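14-3-3 protein (Cryptosporidium parvum, PDB 3EFZ) probably binds phosphoserine-containing partner proteins as a dimeric, all-helical adaptor in cell signalling. Local coordinates at residues N73-I78 with E115-E120. Sequence-based numbering, arbitrary orientation.
Sequences NRVTSI and ESILLE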
loop_
_atom_site.group_PDB
_atom_site.type_symbol
_atom_site.label_atom_id
_atom_site.label_comp_id
_atom_site.label_asym_id
_atom_site.label_seq_id
_atom_site.Cartn_x
_atom_site.Cartn_y
_atom_site.Cartn_z
ATOM N N ASN B 73 -1.176 5.421 -4.216
ATOM C CA ASN B 73 -1.066 3.968 -4.134
ATOM C C ASN B 73 -1.518 3.519 -2.754
ATOM O O ASN B 73 -2.326 2.601 -2.631
ATOM C CB ASN B 73 0.350 3.495 -4.445
ATOM C CG ASN B 73 0.729 3.637 -5.927
ATOM O OD1 ASN B 73 -0.116 3.814 -6.811
ATOM N ND2 ASN B 73 2.021 3.529 -6.196
ATOM N N ARG B 74 -1.032 4.191 -1.718
ATOM C CA ARG B 74 -1.550 3.974 -0.370
ATOM C C ARG B 74 -3.083 4.022 -0.270
ATOM O O ARG B 74 -3.690 3.161 0.355
ATOM C CB ARG B 74 -0.936 4.987 0.599
ATOM C CG ARG B 74 -1.757 5.275 1.871
ATOM C CD ARG B 74 -0.852 5.778 3.000
ATOM N NE ARG B 74 -1.607 6.363 4.116
ATOM C CZ ARG B 74 -1.951 5.729 5.234
ATOM N NH1 ARG B 74 -2.633 6.393 6.166
ATOM N NH2 ARG B 74 -1.603 4.449 5.440
ATOM N N VAL B 75 -3.669 5.073 -0.830
ATOM C CA VAL B 75 -5.128 5.318 -0.780
ATOM C C VAL B 75 -5.923 4.211 -1.507
ATOM O O VAL B 75 -7.003 3.818 -1.081
ATOM C CB VAL B 75 -5.472 6.734 -1.369
ATOM C CG1 VAL B 75 -6.891 6.799 -1.860
ATOM C CG2 VAL B 75 -5.251 7.804 -0.348
ATOM N N THR B 76 -5.364 3.731 -2.607
ATOM C CA THR B 76 -5.874 2.560 -3.329
ATOM C C THR B 76 -5.774 1.307 -2.444
ATOM O O THR B 76 -6.721 0.507 -2.382
ATOM C CB THR B 76 -5.112 2.372 -4.652
ATOM O OG1 THR B 76 -5.165 3.599 -5.387
ATOM C CG2 THR B 76 -5.745 1.295 -5.520
ATOM N N SER B 77 -4.652 1.148 -1.743
ATOM C CA SER B 77 -4.529 0.026 -0.822
ATOM C C SER B 77 -5.470 0.142 0.378
ATOM O O SER B 77 -5.988 -0.862 0.807
ATOM C CB SER B 77 -3.090 -0.221 -0.370
ATOM O OG SER B 77 -2.262 -0.569 -1.484
ATOM N N ILE B 78 -5.678 1.345 0.916
ATOM C CA ILE B 78 -6.622 1.537 2.032
ATOM C C ILE B 78 -8.026 1.156 1.547
ATOM O O ILE B 78 -8.737 0.396 2.199
ATOM C CB ILE B 78 -6.569 2.972 2.613
ATOM C CG1 ILE B 78 -5.184 3.270 3.207
ATOM C CG2 ILE B 78 -7.616 3.153 3.686
ATOM C CD1 ILE B 78 -4.926 4.750 3.423
ATOM N N GLU B 115 -11.576 8.117 6.699
ATOM C CA GLU B 115 -11.042 9.451 7.037
ATOM C C GLU B 115 -9.712 9.638 6.280
ATOM O O GLU B 115 -9.517 10.638 5.622
ATOM C CB GLU B 115 -10.873 9.652 8.570
ATOM C CG GLU B 115 -12.185 10.066 9.326
ATOM C CD GLU B 115 -12.168 9.934 10.887
ATOM O OE1 GLU B 115 -13.188 10.333 11.524
ATOM O OE2 GLU B 115 -11.167 9.442 11.485
ATOM N N SER B 116 -8.838 8.635 6.342
ATOM C CA SER B 116 -7.549 8.613 5.642
ATOM C C SER B 116 -7.642 8.732 4.116
ATOM O O SER B 116 -6.918 9.527 3.522
ATOM C CB SER B 116 -6.759 7.355 6.034
ATOM O OG SER B 116 -6.185 7.547 7.311
ATOM N N ILE B 117 -8.521 7.959 3.479
ATOM C CA ILE B 117 -8.732 8.112 2.043
ATOM C C ILE B 117 -9.162 9.555 1.745
ATOM O O ILE B 117 -8.620 10.153 0.831
ATOM C CB ILE B 117 -9.805 7.156 1.496
ATOM C CG1 ILE B 117 -9.352 5.700 1.606
ATOM C CG2 ILE B 117 -10.229 7.556 0.039
ATOM C CD1 ILE B 117 -10.553 4.711 1.520
ATOM N N LEU B 118 -10.119 10.104 2.515
ATOM C CA LEU B 118 -10.589 11.492 2.310
ATOM C C LEU B 118 -9.490 12.543 2.431
ATOM O O LEU B 118 -9.360 13.403 1.571
ATOM C CB LEU B 118 -11.707 11.866 3.281
ATOM C CG LEU B 118 -13.014 11.079 3.186
ATOM C CD1 LEU B 118 -13.912 11.502 4.320
ATOM C CD2 LEU B 118 -13.702 11.268 1.821
ATOM N N LEU B 119 -8.730 12.475 3.522
ATOM C CA LEU B 119 -7.710 13.463 3.830
ATOM C C LEU B 119 -6.527 13.364 2.883
ATOM O O LEU B 119 -6.052 14.387 2.378
ATOM C CB LEU B 119 -7.246 13.334 5.284
ATOM C CG LEU B 119 -8.245 13.817 6.339
ATOM C CD1 LEU B 119 -7.833 13.379 7.744
ATOM C CD2 LEU B 119 -8.415 15.333 6.283
ATOM N N GLU B 120 -6.073 12.142 2.619
ATOM C CA GLU B 120 -4.873 11.931 1.815
ATOM C C GLU B 120 -5.124 12.058 0.328
ATOM O O GLU B 120 -4.233 12.422 -0.431
ATOM C CB GLU B 120 -4.192 10.601 2.173
ATOM C CG GLU B 120 -3.534 10.640 3.553
ATOM C CD GLU B 120 -3.313 9.252 4.153
ATOM O OE1 GLU B 120 -3.311 8.259 3.389
ATOM O OE2 GLU B 120 -3.130 9.157 5.386
#
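The carboxylate of Glu120 is held at both of its oxygens by Arg74, a clear case of a side-on, two-nitrogen salt bridge between neighbouring antiparallel helices. Its shorter arm joins Arg74 NE to Glu120 OE1 at 2.7 Å, although the donor stands well out of the carboxylate plane and the hydrogen bond is bent, with OE1 also tilted from the guanidinium plane. The other arm is straighter: Arg74 NH1 meets the syn lone pair of Glu120 OE2 at 2.9 Å, with an N-H...O angle of 168° and the acceptor within the guanidinium plane. The two flat groups are turned 35° apart, consistent with one bond being well aligned and the other less so. The arginine chain runs extended from CG to NE and crosses the glutamate at about a right angle. Ile78 CD1 sits over the centre of one guanidinium face, 3.6 Å from its plane, so an apolar methyl backs that face while the edge serves the acid.

Next to the ion pair, between the helices, the contact turns hydrophobic. Ile78 CG2 reaches Ile117 CG1 at 3.7 Å as the two side chains lie alongside one another, pointing opposite ways. Val75 divides its branches: CG1, placed anti to its backbone N (chi1 156°), packs on Ile117 CG2 at 3.9 Å, whereas CG2 lies against Glu120 CB.

Glu120 of the second subunit packs on Arg74 of this chain and is hydrogen-bonded, through OE2, with Ser77 OG of this chain, so this polar edge also belongs to the dimer interface. Ile117 also touches Arg79, a predicted phosphoserine-contacting residue. Segments 73-78 and 115-120, on helices 63-81 and 100-131, run roughly antiparallel, their axes 9.5 Å apart at closest approach, with helix 138-158 packing through Leu151, Tyr154 and Ile158 on Val75 and Ile117.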